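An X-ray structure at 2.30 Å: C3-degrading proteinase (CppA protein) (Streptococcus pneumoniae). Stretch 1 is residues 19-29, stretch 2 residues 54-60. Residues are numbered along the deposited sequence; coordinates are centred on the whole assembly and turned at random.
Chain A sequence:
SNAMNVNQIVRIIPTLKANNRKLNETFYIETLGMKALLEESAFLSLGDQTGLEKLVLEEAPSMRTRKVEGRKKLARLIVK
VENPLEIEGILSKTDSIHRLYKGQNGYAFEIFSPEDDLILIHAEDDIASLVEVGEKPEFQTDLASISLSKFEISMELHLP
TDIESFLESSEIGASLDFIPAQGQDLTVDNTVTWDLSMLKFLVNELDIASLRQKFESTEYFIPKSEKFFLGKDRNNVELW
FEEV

Stretch 1, residues 19-29: NNRKLNETFYI
Stretch 2 54-60: KLVLEEA

Glu59, at the end of the strand, engages the first turn of the helix in two ways, through a salt bridge, whose hydrogen bond is weak, and through a water. Its OE2 lies 3.2 Å from Arg21 NH1, at the edge of the guanidinium and near its plane, but the N-H...O angle of 127° makes the hydrogen bond weak. Water 1 accepts from Arg21 N (3.1 Å) and donates to Glu59 OE1 (3.3 Å), linking the carboxylate to a backbone amide of the first turn. Asn19 O, 3.5 Å from Glu59 OE1, adds no hydrogen bond, since both atoms are acceptors.

The helix, residues 21-29, runs nearly antiparallel to the strand, residues 54-59, at 164°, with the axes 9.9 Å apart at closest. In register, Asn19 CA lies 5.5 Å from Ala60 CA, and Asn24 CA 8.1 Å from Leu57 CA. Asn20 (phi/psi -90/118, chi1 t) caps the helix: its OD1 accepts from Leu23 N at 3.1 Å. Asn24 ND2 donates to Asn20 O at 2.7 Å, turning the amide back along the helix while Asn24 CB packs 3.5 Å from Leu57 CD1.

Farther along, the contact becomes apolar. Leu55 (chi1 t, chi2 p) and Leu57 (chi1 m, chi2 t), two residues apart on the extended strand, both point toward the helix. Tyr28 (chi1 m, chi2 -75°) meets them obliquely, with Tyr28 CE1 3.7 Å from Leu55 CD2 and Tyr28 CD2 3.6 Å from Leu57 CD1. Val56 between them makes no contact with the helix. Near Tyr28 the helix widens into a pi-type turn at 26-29, although Tyr28 N still donates to Asn24 O at 3.0 Å.

Glu25 (chi1 m, chi2 t) forms salt bridges within the helix, OE2 to Arg21 NE at 3.4 Å and OE1 to Lys22 NZ at 2.9 Å. Arg21 (chi1 t) thus pairs with both Glu25 and Glu59.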

ATOM      1  N   ASN A  19     -12.238  -6.585   4.324  1.00 22.63           N
ATOM      2  CA  ASN A  19     -13.414  -7.386   4.709  1.00 22.83           C
ATOM      3  C   ASN A  19     -14.679  -6.544   4.618  1.00 23.53           C
ATOM      4  O   ASN A  19     -15.485  -6.735   3.721  1.00 23.69           O
ATOM      5  CB  ASN A  19     -13.245  -8.001   6.116  1.00 22.67           C
ATOM      6  CG  ASN A  19     -14.507  -8.781   6.615  1.00 23.07           C
ATOM      7  OD1 ASN A  19     -15.519  -8.915   5.915  1.00 23.51           O
ATOM      8  ND2 ASN A  19     -14.423  -9.288   7.838  1.00 21.48           N
ATOM      9  N   ASN A  20     -14.867  -5.629   5.555  1.00 24.70           N
ATOM     10  CA  ASN A  20     -16.006  -4.730   5.488  1.00 25.60           C
ATOM     11  C   ASN A  20     -15.625  -3.480   4.724  1.00 26.41           C
ATOM     12  O   ASN A  20     -14.734  -2.758   5.125  1.00 27.12           O
ATOM     13  CB  ASN A  20     -16.511  -4.360   6.876  1.00 25.87           C
ATOM     14  CG  ASN A  20     -17.852  -3.678   6.819  1.00 27.36           C
ATOM     15  OD1 ASN A  20     -17.996  -2.551   6.295  1.00 27.30           O
ATOM     16  ND2 ASN A  20     -18.862  -4.378   7.314  1.00 25.21           N
ATOM     17  N   ARG A  21     -16.300  -3.242   3.614  1.00 27.10           N
ATOM     18  CA  ARG A  21     -16.048  -2.071   2.793  1.00 27.73           C
ATOM     19  C   ARG A  21     -16.243  -0.750   3.523  1.00 27.25           C
ATOM     20  O   ARG A  21     -15.366   0.119   3.503  1.00 28.22           O
ATOM     21  CB  ARG A  21     -16.969  -2.063   1.573  1.00 27.70           C
ATOM     22  CG  ARG A  21     -16.331  -1.385   0.403  1.00 31.71           C
ATOM     23  CD  ARG A  21     -17.286  -0.486  -0.306  1.00 33.91           C
ATOM     24  NE  ARG A  21     -16.705  -0.053  -1.576  1.00 36.10           N
ATOM     25  CZ  ARG A  21     -16.655  -0.808  -2.673  1.00 36.61           C
ATOM     26  NH1 ARG A  21     -17.131  -2.053  -2.684  1.00 37.72           N
ATOM     27  NH2 ARG A  21     -16.137  -0.316  -3.774  1.00 35.71           N
ATOM     28  N   LYS A  22     -17.406  -0.568   4.122  1.00 26.58           N
ATOM     29  CA  LYS A  22     -17.709   0.695   4.758  1.00 27.14           C
ATOM     30  C   LYS A  22     -16.660   0.981   5.839  1.00 27.41           C
ATOM     31  O   LYS A  22     -16.201   2.102   5.957  1.00 27.34           O
ATOM     32  CB  LYS A  22     -19.138   0.711   5.318  1.00 26.71           C
ATOM     33  CG  LYS A  22     -19.605   2.090   5.709  1.00 27.84           C
ATOM     34  CD  LYS A  22     -20.112   2.836   4.491  1.00 30.30           C
ATOM     35  CE  LYS A  22     -19.809   4.328   4.542  1.00 31.45           C
ATOM     36  NZ  LYS A  22     -19.917   4.974   3.187  1.00 30.03           N
ATOM     37  N   LEU A  23     -16.270  -0.040   6.615  1.00 28.12           N
ATOM     38  CA  LEU A  23     -15.216   0.119   7.617  1.00 28.10           C
ATOM     39  C   LEU A  23     -13.948   0.686   7.017  1.00 28.08           C
ATOM     40  O   LEU A  23     -13.389   1.670   7.508  1.00 27.74           O
ATOM     41  CB  LEU A  23     -14.853  -1.227   8.265  1.00 28.53           C
ATOM     42  CG  LEU A  23     -15.438  -1.639   9.599  1.00 29.20           C
ATOM     43  CD1 LEU A  23     -14.905  -3.020  10.002  1.00 29.80           C
ATOM     44  CD2 LEU A  23     -15.122  -0.575  10.651  1.00 29.96           C
ATOM     45  N   ASN A  24     -13.480   0.018   5.966  1.00 28.50           N
ATOM     46  CA  ASN A  24     -12.229   0.387   5.289  1.00 28.23           C
ATOM     47  C   ASN A  24     -12.347   1.777   4.638  1.00 28.16           C
ATOM     48  O   ASN A  24     -11.422   2.592   4.708  1.00 27.97           O
ATOM     49  CB  ASN A  24     -11.797  -0.723   4.311  1.00 27.88           C
ATOM     50  CG  ASN A  24     -11.208  -1.941   5.018  1.00 29.37           C
ATOM     51  OD1 ASN A  24     -10.000  -2.080   5.093  1.00 31.28           O
ATOM     52  ND2 ASN A  24     -12.063  -2.790   5.607  1.00 31.55           N
ATOM     53  N   GLU A  25     -13.500   2.067   4.044  1.00 28.27           N
ATOM     54  CA  GLU A  25     -13.764   3.416   3.477  1.00 28.15           C
ATOM     55  C   GLU A  25     -13.658   4.499   4.536  1.00 27.50           C
ATOM     56  O   GLU A  25     -13.048   5.532   4.333  1.00 27.62           O
ATOM     57  CB  GLU A  25     -15.186   3.517   2.933  1.00 28.16           C
ATOM     58  CG  GLU A  25     -15.512   2.706   1.716  1.00 28.81           C
ATOM     59  CD  GLU A  25     -16.870   3.135   1.100  1.00 28.29           C
ATOM     60  OE1 GLU A  25     -17.770   3.558   1.845  1.00 27.68           O
ATOM     61  OE2 GLU A  25     -17.023   3.050  -0.138  1.00 30.04           O
ATOM     62  N   THR A  26     -14.306   4.256   5.673  1.00 26.86           N
ATOM     63  CA  THR A  26     -14.307   5.205   6.765  1.00 25.82           C
ATOM     64  C   THR A  26     -12.898   5.532   7.214  1.00 25.16           C
ATOM     65  O   THR A  26     -12.631   6.645   7.648  1.00 25.42           O
ATOM     66  CB  THR A  26     -15.102   4.674   7.970  1.00 26.08           C
ATOM     67  OG1 THR A  26     -16.349   4.157   7.503  1.00 27.35           O
ATOM     68  CG2 THR A  26     -15.361   5.767   8.985  1.00 25.15           C
ATOM     69  N   PHE A  27     -12.016   4.544   7.110  1.00 23.95           N
ATOM     70  CA  PHE A  27     -10.638   4.645   7.599  1.00 23.97           C
ATOM     71  C   PHE A  27      -9.792   5.443   6.600  1.00 23.20           C
ATOM     72  O   PHE A  27      -9.200   6.473   6.943  1.00 22.77           O
ATOM     73  CB  PHE A  27     -10.060   3.217   7.855  1.00 23.41           C
ATOM     74  CG  PHE A  27      -8.641   3.204   8.308  1.00 23.08           C
ATOM     75  CD1 PHE A  27      -8.304   3.607   9.599  1.00 23.92           C
ATOM     76  CD2 PHE A  27      -7.639   2.812   7.455  1.00 23.48           C
ATOM     77  CE1 PHE A  27      -6.993   3.615  10.020  1.00 23.55           C
ATOM     78  CE2 PHE A  27      -6.324   2.822   7.860  1.00 22.05           C
ATOM     79  CZ  PHE A  27      -5.992   3.199   9.127  1.00 23.41           C
ATOM     80  N   TYR A  28      -9.801   4.998   5.352  1.00 22.59           N
ATOM     81  CA  TYR A  28      -8.871   5.540   4.365  1.00 22.77           C
ATOM     82  C   TYR A  28      -9.296   6.913   3.848  1.00 22.99           C
ATOM     83  O   TYR A  28      -8.461   7.808   3.627  1.00 21.12           O
ATOM     84  CB  TYR A  28      -8.708   4.556   3.241  1.00 22.27           C
ATOM     85  CG  TYR A  28      -7.797   3.426   3.601  1.00 19.96           C
ATOM     86  CD1 TYR A  28      -6.427   3.618   3.650  1.00 20.34           C
ATOM     87  CD2 TYR A  28      -8.292   2.129   3.811  1.00 20.94           C
ATOM     88  CE1 TYR A  28      -5.557   2.553   3.974  1.00 18.66           C
ATOM     89  CE2 TYR A  28      -7.423   1.046   4.129  1.00 20.45           C
ATOM     90  CZ  TYR A  28      -6.066   1.289   4.224  1.00 18.98           C
ATOM     91  OH  TYR A  28      -5.226   0.263   4.509  1.00 18.52           O
ATOM     92  N   ILE A  29     -10.612   7.089   3.757  1.00 23.73           N
ATOM     93  CA  ILE A  29     -11.187   8.322   3.250  1.00 24.70           C
ATOM     94  C   ILE A  29     -11.423   9.267   4.400  1.00 25.31           C
ATOM     95  O   ILE A  29     -10.831  10.335   4.443  1.00 24.65           O
ATOM     96  CB  ILE A  29     -12.516   8.089   2.448  1.00 24.72           C
ATOM     97  CG1 ILE A  29     -12.244   7.262   1.198  1.00 25.41           C
ATOM     98  CG2 ILE A  29     -13.136   9.411   2.030  1.00 23.07           C
ATOM     99  CD1 ILE A  29     -13.461   6.579   0.669  1.00 24.73           C
ATOM    100  N   LYS A  54      -3.376   5.459  -6.266  1.00 17.18           N
ATOM    101  CA  LYS A  54      -2.195   5.097  -5.485  1.00 17.07           C
ATOM    102  C   LYS A  54      -2.363   3.855  -4.581  1.00 16.73           C
ATOM    103  O   LYS A  54      -1.394   3.256  -4.192  1.00 15.03           O
ATOM    104  CB  LYS A  54      -1.721   6.353  -4.710  1.00 17.62           C
ATOM    105  CG  LYS A  54      -1.571   7.534  -5.679  1.00 15.62           C
ATOM    106  CD  LYS A  54      -0.672   8.581  -5.252  1.00 17.73           C
ATOM    107  CE  LYS A  54      -0.484   9.655  -6.370  1.00 18.39           C
ATOM    108  NZ  LYS A  54       0.071  10.924  -5.820  1.00 14.84           N
ATOM    109  N   LEU A  55      -3.600   3.499  -4.259  1.00 17.78           N
ATOM    110  CA  LEU A  55      -3.931   2.364  -3.407  1.00 17.92           C
ATOM    111  C   LEU A  55      -5.259   1.810  -3.876  1.00 18.27           C
ATOM    112  O   LEU A  55      -6.129   2.559  -4.319  1.00 19.70           O
ATOM    113  CB  LEU A  55      -4.027   2.792  -1.939  1.00 18.12           C
ATOM    114  CG  LEU A  55      -4.392   1.669  -0.936  1.00 18.31           C
ATOM    115  CD1 LEU A  55      -3.389   0.525  -0.893  1.00 13.86           C
ATOM    116  CD2 LEU A  55      -4.582   2.278   0.426  1.00 18.67           C
ATOM    117  N   VAL A  56      -5.403   0.493  -3.838  1.00 18.89           N
ATOM    118  CA  VAL A  56      -6.655  -0.163  -4.225  1.00 18.38           C
ATOM    119  C   VAL A  56      -7.024  -1.090  -3.076  1.00 18.43           C
ATOM    120  O   VAL A  56      -6.181  -1.837  -2.619  1.00 17.08           O
ATOM    121  CB  VAL A  56      -6.523  -0.948  -5.594  1.00 18.81           C
ATOM    122  CG1 VAL A  56      -7.789  -1.767  -5.900  1.00 17.37           C
ATOM    123  CG2 VAL A  56      -6.220   0.010  -6.745  1.00 17.09           C
ATOM    124  N   LEU A  57      -8.263  -0.970  -2.567  1.00 19.43           N
ATOM    125  CA  LEU A  57      -8.842  -1.974  -1.654  1.00 19.41           C
ATOM    126  C   LEU A  57      -9.725  -2.928  -2.391  1.00 21.57           C
ATOM    127  O   LEU A  57     -10.541  -2.525  -3.221  1.00 22.27           O
ATOM    128  CB  LEU A  57      -9.682  -1.348  -0.558  1.00 18.76           C
ATOM    129  CG  LEU A  57      -8.979  -0.330   0.329  1.00 16.60           C
ATOM    130  CD1 LEU A  57      -9.962   0.013   1.386  1.00 11.33           C
ATOM    131  CD2 LEU A  57      -7.587  -0.820   0.884  1.00 13.97           C
ATOM    132  N   GLU A  58      -9.602  -4.195  -2.053  1.00 23.48           N
ATOM    133  CA  GLU A  58     -10.355  -5.234  -2.718  1.00 25.61           C
ATOM    134  C   GLU A  58     -11.146  -6.087  -1.733  1.00 25.16           C
ATOM    135  O   GLU A  58     -10.579  -6.710  -0.834  1.00 24.16           O
ATOM    136  CB  GLU A  58      -9.367  -6.109  -3.455  1.00 26.42           C
ATOM    137  CG  GLU A  58      -9.977  -7.243  -4.114  1.00 30.14           C
ATOM    138  CD  GLU A  58      -9.499  -7.360  -5.529  1.00 37.10           C
ATOM    139  OE1 GLU A  58      -9.600  -6.351  -6.293  1.00 41.34           O
ATOM    140  OE2 GLU A  58      -9.038  -8.468  -5.876  1.00 41.98           O
ATOM    141  N   GLU A  59     -12.447  -6.156  -1.941  1.00 26.47           N
ATOM    142  CA  GLU A  59     -13.336  -6.846  -0.998  1.00 27.79           C
ATOM    143  C   GLU A  59     -13.266  -8.369  -1.093  1.00 27.12           C
ATOM    144  O   GLU A  59     -13.368  -8.929  -2.158  1.00 27.44           O
ATOM    145  CB  GLU A  59     -14.790  -6.347  -1.145  1.00 28.44           C
ATOM    146  CG  GLU A  59     -15.227  -5.538   0.090  1.00 30.97           C
ATOM    147  CD  GLU A  59     -16.725  -5.235   0.088  1.00 31.22           C
ATOM    148  OE1 GLU A  59     -17.405  -5.468   1.131  1.00 37.03           O
ATOM    149  OE2 GLU A  59     -17.222  -4.750  -0.960  1.00 35.82           O
ATOM    150  N   ALA A  60     -13.082  -9.014   0.040  1.00 27.13           N
ATOM    151  CA  ALA A  60     -13.170 -10.445   0.138  1.00 27.92           C
ATOM    152  C   ALA A  60     -14.105 -10.803   1.314  1.00 28.20           C
ATOM    153  O   ALA A  60     -13.893 -10.340   2.431  1.00 28.63           O
ATOM    154  CB  ALA A  60     -11.780 -11.020   0.331  1.00 27.66           C
TER
HETATM  155  O   HOH W   1     -19.286  -4.050   3.374  1.00 43.59           O